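Local coordinates for C381 turret protein (Sulfolobus turreted icosahedral virus, PDB 4IND) that probably builds the turrets of an archaeal virus as a five-chain assembly, each chain folding into three jelly-roll domains in a row, at residues A[147-152]-A[176-181]; A[239-244]-A[253-258]. All coordinates share one frame; numbering follows the deposited sequence.

Interaction 1. Residues A[147-152]-A[176-181]. With 2HP (dihydrogenphosphate ion), chain U; 2HP (dihydrogenphosphate ion), chain Y.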
loop_
_atom_site.group_PDB
_atom_site.type_symbol
_atom_site.label_atom_id
_atom_site.label_comp_id
_atom_site.label_asym_id
_atom_site.label_seq_id
_atom_site.Cartn_x
_atom_site.Cartn_y
_atom_site.Cartn_z
ATOM N N ARG A 147 14.218 12.063 -5.055
ATOM C CA ARG A 147 14.248 10.768 -4.400
ATOM C C ARG A 147 13.676 9.715 -5.360
ATOM O O ARG A 147 12.622 9.909 -5.952
ATOM C CB ARG A 147 13.438 10.827 -3.093
ATOM C CG ARG A 147 14.080 11.774 -2.049
ATOM C CD ARG A 147 13.366 11.695 -0.712
ATOM N NE ARG A 147 13.363 10.320 -0.236
ATOM C CZ ARG A 147 12.724 9.905 0.844
ATOM N NH1 ARG A 147 12.031 10.770 1.571
ATOM N NH2 ARG A 147 12.770 8.620 1.186
ATOM N N VAL A 148 14.384 8.613 -5.526
ATOM C CA VAL A 148 13.893 7.530 -6.403
ATOM C C VAL A 148 13.115 6.512 -5.575
ATOM O O VAL A 148 13.240 6.477 -4.369
ATOM C CB VAL A 148 15.061 6.846 -7.121
ATOM C CG1 VAL A 148 15.800 7.845 -7.974
ATOM C CG2 VAL A 148 16.027 6.245 -6.118
ATOM N N PHE A 149 12.299 5.681 -6.197
ATOM C CA PHE A 149 11.528 4.728 -5.417
ATOM C C PHE A 149 10.418 5.476 -4.694
ATOM O O PHE A 149 9.803 4.960 -3.763
ATOM C CB PHE A 149 12.439 3.971 -4.436
ATOM C CG PHE A 149 13.591 3.273 -5.113
ATOM C CD1 PHE A 149 13.364 2.456 -6.226
ATOM C CD2 PHE A 149 14.890 3.460 -4.680
ATOM C CE1 PHE A 149 14.425 1.841 -6.880
ATOM C CE2 PHE A 149 15.956 2.831 -5.323
ATOM C CZ PHE A 149 15.713 2.019 -6.427
ATOM N N GLU A 150 10.194 6.716 -5.114
ATOM C CA GLU A 150 8.972 7.435 -4.773
ATOM C C GLU A 150 8.114 7.363 -6.018
ATOM O O GLU A 150 8.615 7.538 -7.129
ATOM C CB GLU A 150 9.256 8.910 -4.492
ATOM C CG GLU A 150 10.378 9.176 -3.513
ATOM C CD GLU A 150 9.927 9.079 -2.075
ATOM O OE1 GLU A 150 9.865 7.943 -1.554
ATOM O OE2 GLU A 150 9.632 10.136 -1.470
ATOM N N LYS A 151 6.837 7.085 -5.853
ATOM C CA LYS A 151 5.924 7.218 -6.973
ATOM C C LYS A 151 6.316 6.246 -8.078
ATOM O O LYS A 151 6.038 6.477 -9.259
ATOM C CB LYS A 151 5.949 8.663 -7.476
ATOM C CG LYS A 151 5.488 9.672 -6.420
ATOM C CD LYS A 151 5.814 11.104 -6.825
ATOM C CE LYS A 151 4.894 12.102 -6.123
ATOM N NZ LYS A 151 4.947 12.018 -4.632
ATOM N N GLY A 152 6.979 5.163 -7.676
ATOM C CA GLY A 152 7.265 4.070 -8.576
ATOM C C GLY A 152 8.385 4.368 -9.541
ATOM O O GLY A 152 8.502 3.694 -10.563
ATOM N N GLY A 176 12.034 -4.630 0.180
ATOM C CA GLY A 176 11.469 -4.939 -1.124
ATOM C C GLY A 176 12.362 -5.927 -1.843
ATOM O O GLY A 176 13.392 -6.331 -1.317
ATOM N N THR A 177 11.952 -6.352 -3.031
ATOM C CA THR A 177 12.835 -7.107 -3.899
ATOM C C THR A 177 13.127 -6.241 -5.103
ATOM O O THR A 177 12.234 -5.558 -5.617
ATOM C CB THR A 177 12.175 -8.434 -4.328
ATOM O OG1 THR A 177 11.908 -9.219 -3.157
ATOM C CG2 THR A 177 13.100 -9.215 -5.272
ATOM N N TYR A 178 14.384 -6.232 -5.535
ATOM C CA TYR A 178 14.807 -5.353 -6.609
ATOM C C TYR A 178 15.550 -6.067 -7.713
ATOM O O TYR A 178 16.287 -7.021 -7.471
ATOM C CB TYR A 178 15.739 -4.290 -6.058
ATOM C CG TYR A 178 15.119 -3.392 -5.016
ATOM C CD1 TYR A 178 14.655 -2.128 -5.349
ATOM C CD2 TYR A 178 14.999 -3.808 -3.699
ATOM C CE1 TYR A 178 14.098 -1.282 -4.385
ATOM C CE2 TYR A 178 14.444 -2.969 -2.724
ATOM C CZ TYR A 178 13.990 -1.723 -3.076
ATOM O OH TYR A 178 13.456 -0.882 -2.123
ATOM N N ALA A 179 15.370 -5.575 -8.929
ATOM C CA ALA A 179 16.192 -5.999 -10.054
ATOM C C ALA A 179 17.302 -4.970 -10.205
ATOM O O ALA A 179 17.054 -3.765 -10.122
ATOM C CB ALA A 179 15.376 -6.087 -11.317
ATOM N N ILE A 180 18.529 -5.440 -10.411
ATOM C CA ILE A 180 19.621 -4.548 -10.775
ATOM C C ILE A 180 20.097 -4.998 -12.148
ATOM O O ILE A 180 20.580 -6.119 -12.307
ATOM C CB ILE A 180 20.762 -4.647 -9.786
ATOM C CG1 ILE A 180 20.294 -4.165 -8.412
ATOM C CG2 ILE A 180 21.947 -3.817 -10.270
ATOM C CD1 ILE A 180 21.304 -4.434 -7.302
ATOM N N LYS A 181 19.904 -4.137 -13.141
ATOM C CA LYS A 181 20.219 -4.464 -14.515
ATOM C C LYS A 181 21.362 -3.563 -14.969
ATOM O O LYS A 181 21.333 -2.336 -14.773
ATOM C CB LYS A 181 18.988 -4.284 -15.418
ATOM C CG LYS A 181 19.202 -4.753 -16.857
ATOM C CD LYS A 181 18.031 -4.367 -17.766
ATOM C CE LYS A 181 16.725 -5.037 -17.322
ATOM N NZ LYS A 181 15.615 -4.732 -18.290
HETATM P P 2HP U . 14.113 6.775 -1.737
HETATM O O1 2HP U . 14.419 5.376 -1.264
HETATM O O2 2HP U . 14.718 7.582 -0.631
HETATM O O3 2HP U . 12.564 6.953 -1.818
HETATM O O4 2HP U . 14.819 7.169 -3.073
HETATM P P 2HP Y . 13.586 -1.792 -19.648
HETATM O O1 2HP Y . 13.254 -3.214 -20.193
HETATM O O2 2HP Y . 12.592 -1.364 -18.613
HETATM O O3 2HP Y . 13.404 -0.759 -20.705
HETATM O O4 2HP Y . 15.030 -1.795 -19.074
#
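F149 stands in the loop that follows strand 138-147 and Y178 near the start of strand 176-187, with the two backbones well separated: the closest approach of alpha carbons is 10.6 Å, between F149 CA and G176 CA, and no hydrogen bond joins the segments. The loop links the first and second jelly rolls of the chain, and F149 packs against the four-stranded sheet of the second, touching V259 of strand 253-262 as well as Y178. Its contact with Y178 is a T-shaped aromatic pair. The tyrosine ring offers its edge to one face of the phenylalanine, meeting it near the rim, and the planes stand at 75° with CE1 of F149 4.0 Å from CE1 of Y178. F149 has CG anti to its own carbonyl carbon (chi1 -56°), which sends the ring across to the strand. Y178 is fixed at its far end, where OH hydrogen-bonds the backbone O of R174, while F149 O receives a bond from R174 NH2. Thus one arginine holds both partners of the pair.

The loop also lines a phosphate site. R147 grips a single oxygen, O2, with NE and NH2 at its guanidinium edge, although this phosphate lies implausibly close to V148 O, so its exact placement is doubtful. At the far end of the strand segment a kink at chi3 (-63°) turns K181 NZ toward O4 of a second phosphate, to which it donates at 3.1 Å.

Interaction 2. Residues A[239-244]-A[253-258]; sequences VKFSVT and FTFGLE. With 2HP (dihydrogenphosphate ion), chain Y.
F241 and F255 bridge the two facing sheets of the second jelly roll, on strand segments that run in roughly opposite directions and exchange no hydrogen bonds. Along 239-244 the side chains alternate between the side facing the other sheet and the side turned away from it. V239 comes first, its side chain resting on F171 and L173, and the exposed K240 then extends outward beside Y168. F241 turns inward and makes the main contact. Its CG is anti to the backbone N (chi1 159°), and its ring meets that of F255 obliquely, with planes at 66° and centroids 5.6 Å apart. The touching parts are the outer ring atoms: F241 CE2 lies 3.7 Å from F255 CZ, with CE1 of F255 only slightly farther. F255 arrives from the opposite direction; a chi1 of 68° points its ring across to the facing sheet. S242 turns away again, buried against Y168, V243 points inward toward F255 without a close approach, and T244 ends the segment with OG1 hydrogen-bonded to Q198 OE1.

At the last residue of 253-258, E258 brings both carboxylate oxygens near a phosphate: OE1 lies 2.7 Å and OE2 2.8 Å from its O4. Two oxygens as close as OE1 and O4 probably have a proton on one of the acid groups.

Strand 238-243 is flanked by strands 168-172 and 194-203 in one sheet; strand 253-262 lies between 155-163 and 176-187 in the other, where M182 of strand 176-187 touches both F241 and F255.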
loop_
_atom_site.group_PDB
_atom_site.type_symbol
_atom_site.label_atom_id
_atom_site.label_comp_id
_atom_site.label_asym_id
_atom_site.label_seq_id
_atom_site.Cartn_x
_atom_site.Cartn_y
_atom_site.Cartn_z
ATOM N N VAL A 239 23.543 -1.250 -0.212
ATOM C CA VAL A 239 23.998 -2.137 -1.288
ATOM C C VAL A 239 25.278 -1.556 -1.881
ATOM O O VAL A 239 25.390 -0.340 -2.058
ATOM C CB VAL A 239 22.924 -2.274 -2.360
ATOM C CG1 VAL A 239 23.408 -3.155 -3.520
ATOM C CG2 VAL A 239 21.641 -2.838 -1.747
ATOM N N LYS A 240 26.243 -2.418 -2.178
ATOM C CA LYS A 240 27.507 -1.956 -2.767
ATOM C C LYS A 240 27.846 -2.702 -4.053
ATOM O O LYS A 240 27.899 -3.933 -4.074
ATOM C CB LYS A 240 28.623 -2.123 -1.750
ATOM C CG LYS A 240 29.962 -1.602 -2.212
ATOM C CD LYS A 240 30.987 -1.783 -1.107
ATOM C CE LYS A 240 32.378 -1.431 -1.575
ATOM N NZ LYS A 240 33.390 -1.718 -0.514
ATOM N N PHE A 241 28.058 -1.951 -5.129
ATOM C CA PHE A 241 28.516 -2.536 -6.384
ATOM C C PHE A 241 30.001 -2.210 -6.521
ATOM O O PHE A 241 30.403 -1.071 -6.308
ATOM C CB PHE A 241 27.733 -1.956 -7.553
ATOM C CG PHE A 241 28.433 -2.105 -8.871
ATOM C CD1 PHE A 241 28.595 -3.355 -9.445
ATOM C CD2 PHE A 241 28.942 -0.993 -9.529
ATOM C CE1 PHE A 241 29.246 -3.502 -10.657
ATOM C CE2 PHE A 241 29.589 -1.121 -10.749
ATOM C CZ PHE A 241 29.752 -2.390 -11.314
ATOM N N SER A 242 30.814 -3.214 -6.833
ATOM C CA SER A 242 32.255 -3.017 -6.989
ATOM C C SER A 242 32.699 -3.589 -8.311
ATOM O O SER A 242 32.329 -4.717 -8.654
ATOM C CB SER A 242 33.037 -3.741 -5.889
ATOM O OG SER A 242 32.430 -3.583 -4.624
ATOM N N VAL A 243 33.506 -2.832 -9.054
ATOM C CA VAL A 243 34.164 -3.376 -10.247
ATOM C C VAL A 243 35.449 -4.028 -9.756
ATOM O O VAL A 243 36.255 -3.381 -9.075
ATOM C CB VAL A 243 34.508 -2.266 -11.257
ATOM C CG1 VAL A 243 35.185 -2.871 -12.482
ATOM C CG2 VAL A 243 33.258 -1.497 -11.669
ATOM N N THR A 244 35.667 -5.296 -10.095
ATOM C CA THR A 244 36.757 -6.040 -9.445
ATOM C C THR A 244 37.836 -6.569 -10.370
ATOM O O THR A 244 38.818 -7.152 -9.907
ATOM C CB THR A 244 36.201 -7.228 -8.625
ATOM O OG1 THR A 244 35.468 -8.085 -9.504
ATOM C CG2 THR A 244 35.277 -6.755 -7.504
ATOM N N PHE A 253 35.261 -1.202 -19.970
ATOM C CA PHE A 253 33.820 -1.394 -20.079
ATOM C C PHE A 253 33.125 -0.044 -20.078
ATOM O O PHE A 253 33.621 0.942 -19.494
ATOM C CB PHE A 253 33.273 -2.208 -18.879
ATOM C CG PHE A 253 33.387 -3.709 -19.040
ATOM C CD1 PHE A 253 32.246 -4.488 -19.205
ATOM C CD2 PHE A 253 34.615 -4.339 -18.979
ATOM C CE1 PHE A 253 32.340 -5.878 -19.328
ATOM C CE2 PHE A 253 34.716 -5.724 -19.108
ATOM C CZ PHE A 253 33.573 -6.489 -19.283
ATOM N N THR A 254 31.968 0.002 -20.726
ATOM C CA THR A 254 31.023 1.098 -20.549
ATOM C C THR A 254 29.716 0.446 -20.143
ATOM O O THR A 254 29.321 -0.552 -20.729
ATOM C CB THR A 254 30.813 1.875 -21.842
ATOM O OG1 THR A 254 32.074 2.332 -22.333
ATOM C CG2 THR A 254 29.911 3.081 -21.593
ATOM N N PHE A 255 29.047 0.969 -19.115
ATOM C CA PHE A 255 27.840 0.304 -18.653
ATOM C C PHE A 255 26.802 1.294 -18.136
ATOM O O PHE A 255 27.110 2.458 -17.843
ATOM C CB PHE A 255 28.180 -0.766 -17.603
ATOM C CG PHE A 255 28.704 -0.200 -16.301
ATOM C CD1 PHE A 255 27.853 0.024 -15.231
ATOM C CD2 PHE A 255 30.054 0.092 -16.155
ATOM C CE1 PHE A 255 28.344 0.545 -14.025
ATOM C CE2 PHE A 255 30.556 0.608 -14.967
ATOM C CZ PHE A 255 29.696 0.842 -13.897
ATOM N N GLY A 256 25.573 0.813 -18.034
ATOM C CA GLY A 256 24.469 1.582 -17.516
ATOM C C GLY A 256 24.046 0.948 -16.208
ATOM O O GLY A 256 24.611 -0.066 -15.793
ATOM N N LEU A 257 23.072 1.556 -15.533
ATOM C CA LEU A 257 22.608 1.022 -14.261
ATOM C C LEU A 257 21.137 1.284 -14.100
ATOM O O LEU A 257 20.680 2.427 -14.151
ATOM C CB LEU A 257 23.365 1.671 -13.096
ATOM C CG LEU A 257 22.849 1.267 -11.705
ATOM C CD1 LEU A 257 23.125 -0.200 -11.452
ATOM C CD2 LEU A 257 23.513 2.142 -10.611
ATOM N N GLU A 258 20.402 0.211 -13.870
ATOM C CA GLU A 258 18.965 0.287 -13.684
ATOM C C GLU A 258 18.685 -0.478 -12.395
ATOM O O GLU A 258 19.071 -1.644 -12.242
ATOM C CB GLU A 258 18.304 -0.328 -14.936
ATOM C CG GLU A 258 16.786 -0.389 -14.999
ATOM C CD GLU A 258 16.320 -0.988 -16.337
ATOM O OE1 GLU A 258 16.653 -0.388 -17.386
ATOM O OE2 GLU A 258 15.652 -2.063 -16.342
HETATM P P 2HP Y . 13.586 -1.792 -19.648
HETATM O O1 2HP Y . 13.254 -3.214 -20.193
HETATM O O2 2HP Y . 12.592 -1.364 -18.613
HETATM O O3 2HP Y . 13.404 -0.759 -20.705
HETATM O O4 2HP Y . 15.030 -1.795 -19.074
#

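Overall arrangement
Both interactions are buried and both rest on aromatic pairs, but they hold the second jelly roll in different ways. Interaction 2 lies in the hydrophobic core and joins its two sheets to each other; interaction 1 brings the linker from the first jelly roll against one of them. The sheet holding strands 176-187 and 253-262 is common to both; the two strands are neighbours in it, and I180 CG2 packs on L257 CD1. The charged groups gather at the phosphate sites, away from the aromatic pairs. K181 and E258 converge on the same phosphate and form a weak salt bridge, and E237 N of a neighbouring subunit also bonds that ion, bringing the site to a subunit interface.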